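Side-chain contact in mitochondrial enolase superfamily member 1 (Homo sapiens, PDB 4A35), which catalyses the magnesium-dependent dehydration of L-fuconate to 2-keto-3-deoxy-L-fuconate in the breakdown of L-fucose: residues M345-E350 / I375-S380. Sequence-based numbering, arbitrary orientation.
Sequences MAKKFE and ISVSAS. With EDO (1,2-ethanediol), chain G.
The backbones of 345-350 and 375-380 come closest at Lys347 and Ser378, whose CA atoms are 5.7 Å apart, without a direct hydrogen bond between the two segments. The contact illustrates how a lysine can serve apolar and polar neighbours at once. With CG anti to the backbone N (chi1 -179°) and a bend at chi2 (47°), the Lys347 chain is carried alongside Val377 and Ser378. Lys347 CB meets the CG1 methyl of Val377 at 3.8 Å, and further along Lys347 CE comes within 3.6 Å of Val377 O, a van der Waals contact, while Lys347 CD lies 3.9 Å from Ser378 CA. The ammonium turns to its own segment, where Lys347 NZ forms a salt bridge with Glu350 OE2 (3.0 Å) on the syn side, 18° out of the carboxylate plane. Glu350 itself closes the helix in a Schellman motif. A water accepts from Lys347 NZ at 2.6 Å and donates to Ser378 O at 2.8 Å, whereas Ser378 OG is hydrogen-bonded to Asp373 OD2, of a magnesium site. A methionine in place of Lys347 would probably leave the Glu350 carboxylate without this ammonium partner and break the water bridge. Between these barrel-domain segments, hydrogen bonding thus runs through water, and the aliphatic stem supplies the direct touch.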
loop_
_atom_site.group_PDB
_atom_site.type_symbol
_atom_site.label_atom_id
_atom_site.label_comp_id
_atom_site.label_asym_id
_atom_site.label_seq_id
_atom_site.Cartn_x
_atom_site.Cartn_y
_atom_site.Cartn_z
ATOM N N MET A 345 14.413 3.725 14.786
ATOM C CA MET A 345 14.009 2.353 15.164
ATOM C C MET A 345 15.140 1.348 14.893
ATOM O O MET A 345 15.416 0.510 15.728
ATOM C CB MET A 345 12.751 1.896 14.393
ATOM C CG MET A 345 11.444 2.536 14.920
ATOM S SD MET A 345 9.985 1.726 14.226
ATOM C CE MET A 345 10.170 2.176 12.453
ATOM N N ALA A 346 15.854 1.482 13.728
ATOM C CA ALA A 346 16.935 0.553 13.370
ATOM C C ALA A 346 18.053 0.638 14.427
ATOM O O ALA A 346 18.601 -0.384 14.805
ATOM C CB ALA A 346 17.486 0.934 11.987
ATOM N N LYS A 347 18.397 1.857 14.893
ATOM C CA LYS A 347 19.418 2.011 15.970
ATOM C C LYS A 347 18.920 1.360 17.298
ATOM O O LYS A 347 19.692 0.649 17.957
ATOM C CB LYS A 347 19.758 3.503 16.184
ATOM C CG LYS A 347 20.822 3.788 17.269
ATOM C CD LYS A 347 22.072 2.910 17.169
ATOM C CE LYS A 347 23.056 3.410 18.182
ATOM N NZ LYS A 347 24.088 2.370 18.439
ATOM N N LYS A 348 17.662 1.643 17.685
ATOM C CA LYS A 348 16.993 1.080 18.886
ATOM C C LYS A 348 17.100 -0.470 18.868
ATOM O O LYS A 348 17.445 -1.067 19.901
ATOM C CB LYS A 348 15.514 1.550 18.965
ATOM C CG LYS A 348 14.748 1.040 20.210
ATOM C CD LYS A 348 14.966 1.951 21.435
ATOM C CE LYS A 348 14.566 1.350 22.778
ATOM N NZ LYS A 348 13.143 1.014 22.833
ATOM N N PHE A 349 16.945 -1.094 17.668
ATOM C CA PHE A 349 17.077 -2.538 17.484
ATOM C C PHE A 349 18.526 -2.975 17.128
ATOM O O PHE A 349 18.762 -4.180 16.899
ATOM C CB PHE A 349 16.102 -3.006 16.380
ATOM C CG PHE A 349 14.677 -3.147 16.854
ATOM C CD1 PHE A 349 13.807 -2.049 16.849
ATOM C CD2 PHE A 349 14.193 -4.380 17.309
ATOM C CE1 PHE A 349 12.477 -2.183 17.307
ATOM C CE2 PHE A 349 12.865 -4.519 17.758
ATOM C CZ PHE A 349 12.008 -3.428 17.739
ATOM N N GLU A 350 19.487 -1.990 17.026
ATOM C CA GLU A 350 20.888 -2.269 16.676
ATOM C C GLU A 350 21.012 -3.049 15.328
ATOM O O GLU A 350 21.750 -4.039 15.224
ATOM C CB GLU A 350 21.622 -3.001 17.840
ATOM C CG GLU A 350 21.849 -2.103 19.040
ATOM C CD GLU A 350 22.772 -0.917 18.809
ATOM O OE1 GLU A 350 23.598 -0.949 17.867
ATOM O OE2 GLU A 350 22.715 0.023 19.629
ATOM N N ILE A 375 26.623 10.554 11.588
ATOM C CA ILE A 375 27.043 11.628 12.489
ATOM C C ILE A 375 26.199 11.645 13.799
ATOM O O ILE A 375 26.763 11.823 14.873
ATOM C CB ILE A 375 27.001 13.002 11.784
ATOM C CG1 ILE A 375 28.034 13.060 10.620
ATOM C CG2 ILE A 375 27.213 14.149 12.803
ATOM C CD1 ILE A 375 27.805 14.263 9.648
ATOM N N SER A 376 24.864 11.490 13.680
ATOM C CA SER A 376 23.990 11.743 14.829
ATOM C C SER A 376 23.196 10.565 15.377
ATOM O O SER A 376 22.558 10.741 16.436
ATOM C CB SER A 376 22.998 12.853 14.459
ATOM O OG SER A 376 23.654 14.079 14.161
ATOM N N VAL A 377 23.112 9.427 14.669
ATOM C CA VAL A 377 22.205 8.357 15.159
ATOM C C VAL A 377 22.952 7.056 15.450
ATOM O O VAL A 377 23.026 6.681 16.617
ATOM C CB VAL A 377 20.980 8.122 14.199
ATOM C CG1 VAL A 377 20.061 6.995 14.716
ATOM C CG2 VAL A 377 20.173 9.409 14.013
ATOM N N SER A 378 23.417 6.321 14.408
ATOM C CA SER A 378 24.118 5.043 14.637
ATOM C C SER A 378 25.569 5.257 15.110
ATOM O O SER A 378 26.097 4.391 15.780
ATOM C CB SER A 378 24.091 4.178 13.387
ATOM O OG SER A 378 24.769 4.866 12.356
ATOM N N ALA A 379 26.259 6.364 14.649
ATOM C CA ALA A 379 27.654 6.632 14.996
ATOM C C ALA A 379 28.575 5.454 14.593
ATOM O O ALA A 379 29.505 5.086 15.341
ATOM C CB ALA A 379 27.782 6.940 16.494
ATOM N N SER A 380 28.251 4.804 13.453
ATOM C CA SER A 380 29.047 3.660 12.971
ATOM C C SER A 380 28.880 3.444 11.489
ATOM O O SER A 380 27.800 3.730 10.928
ATOM C CB SER A 380 28.593 2.368 13.684
ATOM O OG SER A 380 29.460 1.291 13.360
HETATM C C1 EDO G . 33.728 4.359 13.219
HETATM O O1 EDO G . 32.932 5.524 13.290
HETATM C C2 EDO G . 33.393 3.508 11.988
HETATM O O2 EDO G . 32.329 2.642 12.317
HETATM O O HOH W 1 25.250 1.788 16.190
#